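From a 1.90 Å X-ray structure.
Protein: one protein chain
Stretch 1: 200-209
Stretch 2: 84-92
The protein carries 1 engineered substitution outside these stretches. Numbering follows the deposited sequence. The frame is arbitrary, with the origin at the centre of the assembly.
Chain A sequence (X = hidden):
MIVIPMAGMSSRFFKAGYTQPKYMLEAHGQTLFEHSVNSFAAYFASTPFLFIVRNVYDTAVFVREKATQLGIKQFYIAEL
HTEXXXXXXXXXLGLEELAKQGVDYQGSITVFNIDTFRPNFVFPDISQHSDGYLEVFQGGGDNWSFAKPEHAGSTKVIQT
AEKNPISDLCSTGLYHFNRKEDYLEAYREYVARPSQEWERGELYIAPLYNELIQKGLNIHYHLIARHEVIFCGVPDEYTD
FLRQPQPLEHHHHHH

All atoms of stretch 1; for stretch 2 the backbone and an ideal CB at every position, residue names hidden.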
# COMPACT_ATOMS: atom_id res chain seq x y z
N ARG A 200 -13.87 8.88 11.59
CA ARG A 200 -12.61 8.60 12.25
C ARG A 200 -11.59 9.60 11.73
O ARG A 200 -11.81 10.25 10.71
CB ARG A 200 -12.15 7.17 11.94
CG ARG A 200 -11.73 6.93 10.49
CD ARG A 200 -11.43 5.46 10.24
NE ARG A 200 -12.57 4.62 10.59
CZ ARG A 200 -13.59 4.35 9.78
NH1 ARG A 200 -13.62 4.84 8.55
NH2 ARG A 200 -14.59 3.59 10.21
N GLY A 201 -10.47 9.73 12.43
CA GLY A 201 -9.45 10.67 12.01
C GLY A 201 -8.39 10.05 11.12
O GLY A 201 -7.67 10.76 10.43
N GLU A 202 -8.27 8.72 11.14
CA GLU A 202 -7.27 8.05 10.33
C GLU A 202 -7.56 8.20 8.84
O GLU A 202 -8.72 8.21 8.42
CB GLU A 202 -7.19 6.55 10.67
CG GLU A 202 -6.59 6.23 12.03
CD GLU A 202 -7.57 6.40 13.17
OE1 GLU A 202 -8.78 6.60 12.90
OE2 GLU A 202 -7.15 6.31 14.34
N LEU A 203 -6.50 8.31 8.05
CA LEU A 203 -6.65 8.48 6.61
C LEU A 203 -6.12 7.26 5.86
O LEU A 203 -4.91 7.10 5.68
CB LEU A 203 -5.92 9.74 6.17
CG LEU A 203 -6.39 11.03 6.84
CD1 LEU A 203 -5.56 12.21 6.36
CD2 LEU A 203 -7.86 11.26 6.52
N TYR A 204 -7.04 6.41 5.44
CA TYR A 204 -6.72 5.18 4.72
C TYR A 204 -6.84 5.35 3.21
O TYR A 204 -7.53 6.26 2.74
CB TYR A 204 -7.64 4.06 5.19
CG TYR A 204 -7.55 3.80 6.67
CD1 TYR A 204 -6.33 3.44 7.26
CD2 TYR A 204 -8.67 3.90 7.49
CE1 TYR A 204 -6.24 3.19 8.62
CE2 TYR A 204 -8.58 3.66 8.86
CZ TYR A 204 -7.37 3.30 9.42
OH TYR A 204 -7.27 3.05 10.77
N ILE A 205 -6.19 4.47 2.46
CA ILE A 205 -6.20 4.56 1.00
C ILE A 205 -7.50 4.10 0.32
O ILE A 205 -8.00 4.78 -0.57
CB ILE A 205 -5.06 3.72 0.38
CG1 ILE A 205 -3.70 4.15 0.95
CG2 ILE A 205 -5.09 3.86 -1.16
CD1 ILE A 205 -3.06 5.31 0.24
N ALA A 206 -8.04 2.95 0.73
CA ALA A 206 -9.24 2.42 0.11
C ALA A 206 -10.39 3.42 -0.08
O ALA A 206 -10.99 3.48 -1.15
CB ALA A 206 -9.72 1.17 0.87
N PRO A 207 -10.71 4.20 0.96
CA PRO A 207 -11.80 5.18 0.84
C PRO A 207 -11.60 6.19 -0.29
O PRO A 207 -12.57 6.74 -0.82
CB PRO A 207 -11.80 5.87 2.21
CG PRO A 207 -11.36 4.79 3.12
CD PRO A 207 -10.23 4.12 2.35
N LEU A 208 -10.35 6.45 -0.66
CA LEU A 208 -10.07 7.42 -1.71
C LEU A 208 -10.71 7.05 -3.03
O LEU A 208 -11.06 7.93 -3.82
CB LEU A 208 -8.55 7.59 -1.91
CG LEU A 208 -7.79 8.13 -0.70
CD1 LEU A 208 -6.35 8.47 -1.09
CD2 LEU A 208 -8.50 9.36 -0.18
N TYR A 209 -10.89 5.76 -3.29
CA TYR A 209 -11.49 5.35 -4.55
C TYR A 209 -12.93 5.85 -4.70
O TYR A 209 -13.41 6.04 -5.82
CB TYR A 209 -11.42 3.83 -4.69
CG TYR A 209 -10.04 3.35 -5.06
CD1 TYR A 209 -9.59 3.40 -6.38
CD2 TYR A 209 -9.19 2.83 -4.09
CE1 TYR A 209 -8.32 2.94 -6.72
CE2 TYR A 209 -7.91 2.37 -4.42
CZ TYR A 209 -7.49 2.42 -5.73
OH TYR A 209 -6.25 1.93 -6.05
N UNK A 84 2.12 10.37 10.73
CA UNK A 84 1.01 10.80 9.89
C UNK A 84 -0.28 10.19 10.42
O UNK A 84 -0.25 9.38 11.35
CB UNK A 84 1.24 10.41 8.43
N UNK A 85 -1.40 10.58 9.83
CA UNK A 85 -2.70 10.08 10.25
C UNK A 85 -3.05 8.76 9.56
O UNK A 85 -4.13 8.21 9.79
CB UNK A 85 -3.78 11.12 9.96
N UNK A 86 -2.15 8.25 8.73
CA UNK A 86 -2.43 7.00 8.05
C UNK A 86 -1.74 6.91 6.70
O UNK A 86 -1.19 7.90 6.22
CB UNK A 86 -3.94 6.83 7.87
N UNK A 87 -1.78 5.74 6.09
CA UNK A 87 -1.11 5.53 4.80
C UNK A 87 -1.44 6.53 3.70
O UNK A 87 -0.57 6.86 2.89
CB UNK A 87 -1.45 4.13 4.29
N UNK A 88 -2.68 7.00 3.63
CA UNK A 88 -3.04 7.94 2.59
C UNK A 88 -2.27 9.24 2.76
O UNK A 88 -1.82 9.84 1.78
CB UNK A 88 -4.55 8.20 2.60
N UNK A 89 -2.12 9.70 4.00
CA UNK A 89 -1.37 10.93 4.21
C UNK A 89 0.11 10.68 3.96
O UNK A 89 0.81 11.51 3.39
CB UNK A 89 -1.59 11.47 5.62
N UNK A 90 0.60 9.52 4.39
CA UNK A 90 2.00 9.17 4.18
C UNK A 90 2.34 9.24 2.70
O UNK A 90 3.34 9.84 2.30
CB UNK A 90 2.30 7.77 4.73
N UNK A 91 1.49 8.64 1.87
CA UNK A 91 1.70 8.65 0.43
C UNK A 91 1.71 10.08 -0.11
O UNK A 91 2.61 10.46 -0.87
CB UNK A 91 0.62 7.83 -0.27
N UNK A 92 0.72 10.89 0.28
CA UNK A 92 0.67 12.27 -0.20
C UNK A 92 1.92 13.07 0.21
O UNK A 92 2.50 13.78 -0.61
CB UNK A 92 -0.59 12.96 0.33

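Position 84 has nothing of stretch 1 within 5.5 Å of its ideal CB, so stretch 1 sets no preference. The deposited residue is Thr 84, which pairs with the side chain at position 90.

At position 85 the backbone O accepts from Leu 203 N (2.9 Å), which any residue could do. CA-to-CB points toward stretch 1, with the ideal CB 3.9 Å from Gly 201 O and 4.1 Å from Leu 203 CG. A long side chain with an apolar stem and a donor at its tip would suit, as would a plain aliphatic one. It is Arg 85, with Leu 203 CD1 over one face of the guanidinium, 3.6 Å from CZ. A water accepts from Arg 85 NH1 (2.6 Å) and donates to Gly 201 O (2.8 Å).

Position 86 is decided by the backbone. Phi/psi of 150/171 would jam a CB against the preceding carbonyl, and the ideal CB falls 2.4 Å from Leu 203 O, a clash. Only glycine fits, and Gly 86 occupies the N-cap position; its CA makes a CA-H...O contact with Leu 203 O at 3.4 Å.

Position 87 begins the helix with CB sideways, 4.0 Å from Ile 205 CG1. Medium or long side chains, apolar or polar, could pass there. Gln 87 does so: a water donates to its OE1 (3.1 Å) and accepts from Ile 205 N (2.9 Å).

Position 88 points toward stretch 1, and its N donates to Leu 203 O (3.0 Å). The ideal CB is already tight, 3.3 Å from Leu 203 O, which favours a very small residue, alanine or perhaps glycine. Ala 88 uses its methyl as an apolar contact: CB is 4.0 Å from Ile 205 CD1 and 4.1 Å from both Leu 203 CB and Leu 208 CD1.

Position 89 points sideways, its ideal CB 4.1 Å from Leu 203 CD1; many side chains would do. In Glu 89, OE1 accepts from Arg 85 N (2.7 Å) and forms a salt bridge with Arg 85 NE (3.4 Å), a weak hydrogen bond.

Positions 90 and 92 find no stretch 1 atom within 5.5 Å of CB, so stretch 1 leaves the choice open at both. They are Thr 90, whose OG1 lies 2.7 Å from Thr 84 OG1 in a hydrogen bond that either could donate, and Thr 92, whose OG1 donates to Ala 88 O (3.2 Å).

Position 91 points toward stretch 1, with Ile 205 CD1 4.5 Å from the ideal CB, so an aliphatic residue suits. Val 91 places CG2 4.0 Å from Ile 205 CD1.

Stretch 2 84-92: TRGQAETVT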
# COMPACT_ATOMS: atom_id res chain seq x y z
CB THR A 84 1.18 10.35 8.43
OG1 THR A 84 1.05 8.93 8.35
CG2 THR A 84 2.55 10.78 7.89
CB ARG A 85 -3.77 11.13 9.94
CG ARG A 85 -3.51 12.49 10.58
CD ARG A 85 -4.57 13.51 10.19
NE ARG A 85 -4.17 14.36 9.07
CZ ARG A 85 -5.00 15.13 8.37
NH1 ARG A 85 -6.29 15.17 8.67
NH2 ARG A 85 -4.54 15.88 7.38
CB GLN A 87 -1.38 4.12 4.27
CG GLN A 87 -0.71 3.02 5.07
CD GLN A 87 -0.88 1.66 4.41
OE1 GLN A 87 -1.71 1.50 3.50
NE2 GLN A 87 -0.11 0.68 4.86
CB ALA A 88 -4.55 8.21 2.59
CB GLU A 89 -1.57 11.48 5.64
CG GLU A 89 -0.81 12.78 5.86
CD GLU A 89 -1.09 13.45 7.20
OE1 GLU A 89 -1.30 12.73 8.20
OE2 GLU A 89 -1.08 14.69 7.25
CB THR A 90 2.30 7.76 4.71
OG1 THR A 90 2.02 7.71 6.11
CG2 THR A 90 3.77 7.39 4.47
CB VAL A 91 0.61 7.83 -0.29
CG1 VAL A 91 0.66 8.09 -1.79
CG2 VAL A 91 0.84 6.33 0.00
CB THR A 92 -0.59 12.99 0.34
OG1 THR A 92 -1.76 12.37 -0.23
CG2 THR A 92 -0.58 14.47 -0.04
O HOH W 1 -7.76 13.56 10.13
O HOH W 2 -4.69 2.40 3.83
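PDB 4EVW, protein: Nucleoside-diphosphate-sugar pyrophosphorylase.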